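Long-range contacts in probable cobalt-precorrin-6B C(15)-methyltransferase (decarboxylating) (Methanothermobacter thermautotrophicus, PDB 1L3I), which probably methylates C-15 of cobalt-precorrin-6B with S-adenosyl-L-methionine and then decarboxylates it at C-12, giving cobalt-precorrin-7 for adenosylcobalamin synthesis: residues I98-A104 and K123-R129; I103-G107 and I130-A134. All coordinates share one frame; numbering follows the deposited sequence.

Interaction 1. Residues I98-A104 and K123-R129; sequences IPDIDIA and KLKPGGR
I101 N donates to K123 O and I101 O receives K125 N (2.8 Å), which pairs I101 in parallel with L124; beyond them D102 O accepts R129 N and R129 O accepts A104 N, placing I103 beside R129. Two neighbouring parallel strands of the Rossmann-fold sheet begin here, joined by a beta-alpha-beta crossover through helix 113-122. Between the two pairings, 123-129 makes a type II turn from K125 to G128. P126 suits its second position, G127 the third with phi 77°, and a side chain on G128 would run into L124 CD1. The L124 side chain crosses that of I101 at about a right angle, its CD1 3.5 Å from I101 O. R129 bends at chi2 (124°) and chi3 (-87°), swinging its guanidinium back onto the turn. NE and NH2 both grip G127 O in the guanidinium plane, at 3.1 and 3.2 Å; D102 O sits above one face and I103 CG1 packs 3.5 Å from NH1, which bonds to A29 O. An alanine in place of R129 takes the guanidinium away, and G127 O, left without its two donors, would probably let the turn shift. The carboxylate of D102 receives V36 N at OD2, which also makes a long salt bridge to K125 NZ (3.8 Å). A water donates to both D102 OD1 (2.9 Å) and P126 O.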
loop_
_atom_site.group_PDB
_atom_site.type_symbol
_atom_site.label_atom_id
_atom_site.label_comp_id
_atom_site.label_asym_id
_atom_site.label_seq_id
_atom_site.Cartn_x
_atom_site.Cartn_y
_atom_site.Cartn_z
ATOM N N ILE A 98 -25.876 -2.860 -28.795
ATOM C CA ILE A 98 -26.266 -3.900 -27.856
ATOM C C ILE A 98 -27.548 -3.557 -27.083
ATOM O O ILE A 98 -28.005 -2.422 -27.093
ATOM C CB ILE A 98 -25.099 -4.220 -26.867
ATOM C CG1 ILE A 98 -24.897 -3.094 -25.861
ATOM C CG2 ILE A 98 -23.812 -4.408 -27.634
ATOM C CD1 ILE A 98 -23.912 -3.439 -24.751
ATOM N N PRO A 99 -28.206 -4.574 -26.509
ATOM C CA PRO A 99 -29.429 -4.306 -25.747
ATOM C C PRO A 99 -29.095 -3.672 -24.404
ATOM O O PRO A 99 -27.934 -3.351 -24.133
ATOM C CB PRO A 99 -30.040 -5.698 -25.585
ATOM C CG PRO A 99 -28.877 -6.611 -25.646
ATOM C CD PRO A 99 -28.047 -6.015 -26.752
ATOM N N ASP A 100 -30.101 -3.493 -23.554
ATOM C CA ASP A 100 -29.850 -2.910 -22.240
ATOM C C ASP A 100 -29.033 -3.863 -21.375
ATOM O O ASP A 100 -29.130 -5.088 -21.521
ATOM C CB ASP A 100 -31.165 -2.518 -21.550
ATOM C CG ASP A 100 -31.811 -1.282 -22.168
ATOM O OD1 ASP A 100 -31.151 -0.537 -22.937
ATOM O OD2 ASP A 100 -33.003 -1.051 -21.870
ATOM N N ILE A 101 -28.266 -3.295 -20.452
ATOM C CA ILE A 101 -27.384 -4.076 -19.594
ATOM C C ILE A 101 -27.650 -3.974 -18.100
ATOM O O ILE A 101 -28.109 -2.956 -17.597
ATOM C CB ILE A 101 -25.913 -3.653 -19.825
ATOM C CG1 ILE A 101 -25.797 -2.135 -19.601
ATOM C CG2 ILE A 101 -25.456 -4.054 -21.236
ATOM C CD1 ILE A 101 -24.435 -1.581 -19.749
ATOM N N ASP A 102 -27.300 -5.035 -17.394
ATOM C CA ASP A 102 -27.455 -5.104 -15.953
ATOM C C ASP A 102 -26.112 -4.776 -15.314
ATOM O O ASP A 102 -26.062 -4.213 -14.218
ATOM C CB ASP A 102 -27.881 -6.503 -15.544
ATOM C CG ASP A 102 -29.238 -6.879 -16.098
ATOM O OD1 ASP A 102 -30.237 -6.266 -15.658
ATOM O OD2 ASP A 102 -29.311 -7.760 -16.986
ATOM N N ILE A 103 -25.034 -5.144 -16.006
ATOM C CA ILE A 103 -23.682 -4.923 -15.528
ATOM C C ILE A 103 -22.812 -4.324 -16.631
ATOM O O ILE A 103 -22.838 -4.773 -17.777
ATOM C CB ILE A 103 -23.032 -6.252 -15.074
ATOM C CG1 ILE A 103 -23.831 -6.886 -13.939
ATOM C CG2 ILE A 103 -21.589 -6.036 -14.648
ATOM C CD1 ILE A 103 -23.456 -8.327 -13.687
ATOM N N ALA A 104 -22.033 -3.315 -16.276
ATOM C CA ALA A 104 -21.120 -2.676 -17.206
ATOM C C ALA A 104 -19.760 -2.489 -16.523
ATOM O O ALA A 104 -19.651 -1.820 -15.485
ATOM C CB ALA A 104 -21.665 -1.330 -17.650
ATOM N N LYS A 123 -28.426 2.965 -21.264
ATOM C CA LYS A 123 -28.837 1.580 -21.482
ATOM C C LYS A 123 -28.837 0.729 -20.230
ATOM O O LYS A 123 -28.986 -0.496 -20.327
ATOM C CB LYS A 123 -27.879 0.906 -22.462
ATOM C CG LYS A 123 -27.323 1.795 -23.552
ATOM C CD LYS A 123 -26.877 0.943 -24.729
ATOM C CE LYS A 123 -28.053 0.163 -25.301
ATOM N NZ LYS A 123 -27.854 0.038 -26.756
ATOM N N LEU A 124 -28.608 1.349 -19.074
ATOM C CA LEU A 124 -28.533 0.592 -17.819
ATOM C C LEU A 124 -29.901 0.201 -17.259
ATOM O O LEU A 124 -30.748 1.049 -17.040
ATOM C CB LEU A 124 -27.700 1.358 -16.762
ATOM C CG LEU A 124 -27.204 0.596 -15.512
ATOM C CD1 LEU A 124 -26.215 -0.486 -15.892
ATOM C CD2 LEU A 124 -26.575 1.553 -14.500
ATOM N N LYS A 125 -30.121 -1.097 -17.085
ATOM C CA LYS A 125 -31.367 -1.575 -16.529
ATOM C C LYS A 125 -31.464 -1.156 -15.043
ATOM O O LYS A 125 -30.453 -0.835 -14.401
ATOM C CB LYS A 125 -31.449 -3.094 -16.645
ATOM C CG LYS A 125 -31.872 -3.589 -17.991
ATOM C CD LYS A 125 -31.848 -5.099 -18.003
ATOM C CE LYS A 125 -32.348 -5.634 -19.340
ATOM N NZ LYS A 125 -32.002 -7.085 -19.528
ATOM N N PRO A 126 -32.691 -1.090 -14.494
ATOM C CA PRO A 126 -32.817 -0.702 -13.088
ATOM C C PRO A 126 -32.026 -1.660 -12.217
ATOM O O PRO A 126 -32.013 -2.866 -12.457
ATOM C CB PRO A 126 -34.317 -0.818 -12.839
ATOM C CG PRO A 126 -34.894 -0.413 -14.177
ATOM C CD PRO A 126 -34.020 -1.196 -15.137
ATOM N N GLY A 127 -31.342 -1.119 -11.223
ATOM C CA GLY A 127 -30.559 -1.967 -10.345
ATOM C C GLY A 127 -29.240 -2.411 -10.972
ATOM O O GLY A 127 -28.575 -3.312 -10.462
ATOM N N GLY A 128 -28.904 -1.821 -12.118
ATOM C CA GLY A 128 -27.665 -2.137 -12.813
ATOM C C GLY A 128 -26.439 -1.577 -12.099
ATOM O O GLY A 128 -26.527 -0.607 -11.351
ATOM N N ARG A 129 -25.286 -2.187 -12.352
ATOM C CA ARG A 129 -24.039 -1.781 -11.731
ATOM C C ARG A 129 -23.003 -1.395 -12.770
ATOM O O ARG A 129 -22.875 -2.050 -13.798
ATOM C CB ARG A 129 -23.484 -2.938 -10.894
ATOM C CG ARG A 129 -24.290 -3.310 -9.644
ATOM C CD ARG A 129 -24.703 -4.777 -9.659
ATOM N NE ARG A 129 -25.960 -4.967 -10.368
ATOM C CZ ARG A 129 -26.350 -6.092 -10.966
ATOM N NH1 ARG A 129 -25.582 -7.177 -10.967
ATOM N NH2 ARG A 129 -27.526 -6.135 -11.565
HETATM O O HOH W 1 -29.911 -4.387 -13.501
#

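Interaction 2. Residues I103-G107 and I130-A134; sequences IAVVG and IIVTA. With SAH (S-adenosyl-L-homocysteine), chain G.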
loop_
_atom_site.group_PDB
_atom_site.type_symbol
_atom_site.label_atom_id
_atom_site.label_comp_id
_atom_site.label_asym_id
_atom_site.label_seq_id
_atom_site.Cartn_x
_atom_site.Cartn_y
_atom_site.Cartn_z
ATOM N N ILE A 103 -25.034 -5.144 -16.006
ATOM C CA ILE A 103 -23.682 -4.923 -15.528
ATOM C C ILE A 103 -22.812 -4.324 -16.631
ATOM O O ILE A 103 -22.838 -4.773 -17.777
ATOM C CB ILE A 103 -23.032 -6.252 -15.074
ATOM C CG1 ILE A 103 -23.831 -6.886 -13.939
ATOM C CG2 ILE A 103 -21.589 -6.036 -14.648
ATOM C CD1 ILE A 103 -23.456 -8.327 -13.687
ATOM N N ALA A 104 -22.033 -3.315 -16.276
ATOM C CA ALA A 104 -21.120 -2.676 -17.206
ATOM C C ALA A 104 -19.760 -2.489 -16.523
ATOM O O ALA A 104 -19.651 -1.820 -15.485
ATOM C CB ALA A 104 -21.665 -1.330 -17.650
ATOM N N VAL A 105 -18.736 -3.129 -17.082
ATOM C CA VAL A 105 -17.365 -3.017 -16.581
ATOM C C VAL A 105 -16.554 -2.300 -17.658
ATOM O O VAL A 105 -16.518 -2.727 -18.829
ATOM C CB VAL A 105 -16.723 -4.391 -16.306
ATOM C CG1 VAL A 105 -15.239 -4.218 -15.880
ATOM C CG2 VAL A 105 -17.540 -5.135 -15.241
ATOM N N VAL A 106 -15.960 -1.175 -17.291
ATOM C CA VAL A 106 -15.156 -0.429 -18.240
ATOM C C VAL A 106 -13.695 -0.720 -17.936
ATOM O O VAL A 106 -13.135 -0.164 -16.991
ATOM C CB VAL A 106 -15.429 1.094 -18.158
ATOM C CG1 VAL A 106 -14.699 1.813 -19.287
ATOM C CG2 VAL A 106 -16.920 1.353 -18.242
ATOM N N GLY A 107 -13.103 -1.613 -18.725
ATOM C CA GLY A 107 -11.709 -1.989 -18.541
ATOM C C GLY A 107 -10.713 -1.099 -19.265
ATOM O O GLY A 107 -9.507 -1.213 -19.028
ATOM N N ILE A 130 -22.267 -0.321 -12.495
ATOM C CA ILE A 130 -21.195 0.137 -13.373
ATOM C C ILE A 130 -19.911 0.101 -12.541
ATOM O O ILE A 130 -19.900 0.521 -11.386
ATOM C CB ILE A 130 -21.409 1.586 -13.868
ATOM C CG1 ILE A 130 -22.766 1.725 -14.579
ATOM C CG2 ILE A 130 -20.255 2.008 -14.780
ATOM C CD1 ILE A 130 -23.056 3.144 -15.018
ATOM N N ILE A 131 -18.839 -0.439 -13.118
ATOM C CA ILE A 131 -17.543 -0.530 -12.441
ATOM C C ILE A 131 -16.458 -0.135 -13.432
ATOM O O ILE A 131 -16.361 -0.695 -14.513
ATOM C CB ILE A 131 -17.270 -1.972 -11.912
ATOM C CG1 ILE A 131 -18.343 -2.377 -10.900
ATOM C CG2 ILE A 131 -15.882 -2.050 -11.259
ATOM C CD1 ILE A 131 -18.757 -3.794 -11.019
ATOM N N VAL A 132 -15.702 0.891 -13.098
ATOM C CA VAL A 132 -14.643 1.364 -13.959
ATOM C C VAL A 132 -13.329 1.013 -13.284
ATOM O O VAL A 132 -13.145 1.295 -12.106
ATOM C CB VAL A 132 -14.708 2.915 -14.157
ATOM C CG1 VAL A 132 -13.584 3.370 -15.091
ATOM C CG2 VAL A 132 -16.080 3.346 -14.706
ATOM N N THR A 133 -12.444 0.361 -14.026
ATOM C CA THR A 133 -11.131 -0.033 -13.534
ATOM C C THR A 133 -10.176 1.063 -13.964
ATOM O O THR A 133 -9.966 1.260 -15.162
ATOM C CB THR A 133 -10.687 -1.345 -14.194
ATOM O OG1 THR A 133 -11.744 -2.303 -14.082
ATOM C CG2 THR A 133 -9.459 -1.891 -13.500
ATOM N N ALA A 134 -9.562 1.755 -13.007
ATOM C CA ALA A 134 -8.654 2.854 -13.317
ATOM C C ALA A 134 -7.210 2.714 -12.859
ATOM O O ALA A 134 -6.946 2.501 -11.680
ATOM C CB ALA A 134 -9.222 4.140 -12.770
HETATM N N SAH G . -9.479 -6.098 -18.218
HETATM C CA SAH G . -8.783 -6.803 -19.299
HETATM C CB SAH G . -7.641 -5.941 -19.899
HETATM C CG SAH G . -8.146 -4.606 -20.514
HETATM S SD SAH G . -6.905 -3.547 -21.269
HETATM C C SAH G . -8.234 -8.114 -18.754
HETATM O O SAH G . -8.464 -8.372 -17.559
HETATM O OXT SAH G . -7.608 -8.870 -19.524
HETATM C "C5'" SAH G . -7.888 -2.193 -21.865
HETATM C "C4'" SAH G . -8.480 -2.448 -23.206
HETATM O "O4'" SAH G . -9.201 -1.240 -23.517
HETATM C "C3'" SAH G . -7.444 -2.681 -24.414
HETATM O "O3'" SAH G . -7.441 -3.984 -25.082
HETATM C "C2'" SAH G . -7.823 -1.485 -25.317
HETATM O "O2'" SAH G . -7.593 -1.610 -26.729
HETATM C "C1'" SAH G . -9.262 -1.255 -24.915
HETATM N N9 SAH G . -9.896 0.026 -25.199
HETATM C C8 SAH G . -9.481 1.308 -24.763
HETATM N N7 SAH G . -10.288 2.233 -25.186
HETATM C C5 SAH G . -11.275 1.561 -25.942
HETATM C C6 SAH G . -12.411 1.990 -26.651
HETATM N N6 SAH G . -12.762 3.280 -26.716
HETATM N N1 SAH G . -13.190 1.072 -27.289
HETATM C C2 SAH G . -12.831 -0.204 -27.214
HETATM N N3 SAH G . -11.795 -0.729 -26.584
HETATM C C4 SAH G . -11.045 0.202 -25.959
HETATM O O HOH W 2 -11.151 1.695 -17.523
#
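V106 O is gripped twice, by T133 N at 3.1 Å in a nearly straight bond and by a water at 2.8 Å. The same water donates to T133 O (2.7 Å), bridging the strands near their C-terminal ends. Further back the ladder is regular: I131 N donates to A104 O (2.9 Å) and I131 O receives V106 N (2.8 Å), while the CA-H groups of I130 and V105 lean on these two carbonyls as well. The strands run parallel, 11° apart, with A104, V105 and V106 paired to I130, I131 and V132. Small or beta-branched residues suit a central strand pair, being compact and at ease in extended backbone.

Side chains alternate between two helical layers. A104, V106, I130 and V132 share one face, where helix 113-122 packs on the first three. Paired on that face and with similar first torsions (chi1 -173° and -179°, CG1 anti to the backbone N), V106 and V132 lie side by side pointing the same way, with V106 CG2 4.1 Å from V132 CG2. V105 and I131 occupy the other face and meet helix 19-29. T133, whose CB is 3.9 Å from V106 O, also touches that helix at I25, while strand 170-183 flanks it.

Past V106 the first strand ends at G107, whose carbonyl O comes within 3.4 Å of C5' of S-adenosyl-L-homocysteine. Having no side chain, G107 probably helps the ligand to approach the backbone, near glycine loop residue G41. Rossmann-fold methyltransferases, like other Rossmann-type folds, hold their cofactor in this way, across the C-terminal ends of parallel strands.

Interactions 1 and 2 both use strands 101-106 and 128-134, with centres 12 Å apart; interaction 1 also pairs I101 with strand 124-125, before the turn. They share I103 and A104, and the packing of L124 CD2 on I130 CG1 (3.8 Å) joins them. Along the chain, 98-104 overlaps 103-107; helix 113-122 then returns the chain to 123-129, which continues into 130-134. Both lie in the methyltransferase domain, in a mixed seven-stranded sheet where 101-106 sits between 36-40 and 128-134. Interaction 1 is partly buried, about 15 Å from the centre of the chain; interaction 2 is in the buried core, so the strand pair spans from the turn where the strands begin to the cofactor site at their C-terminal ends.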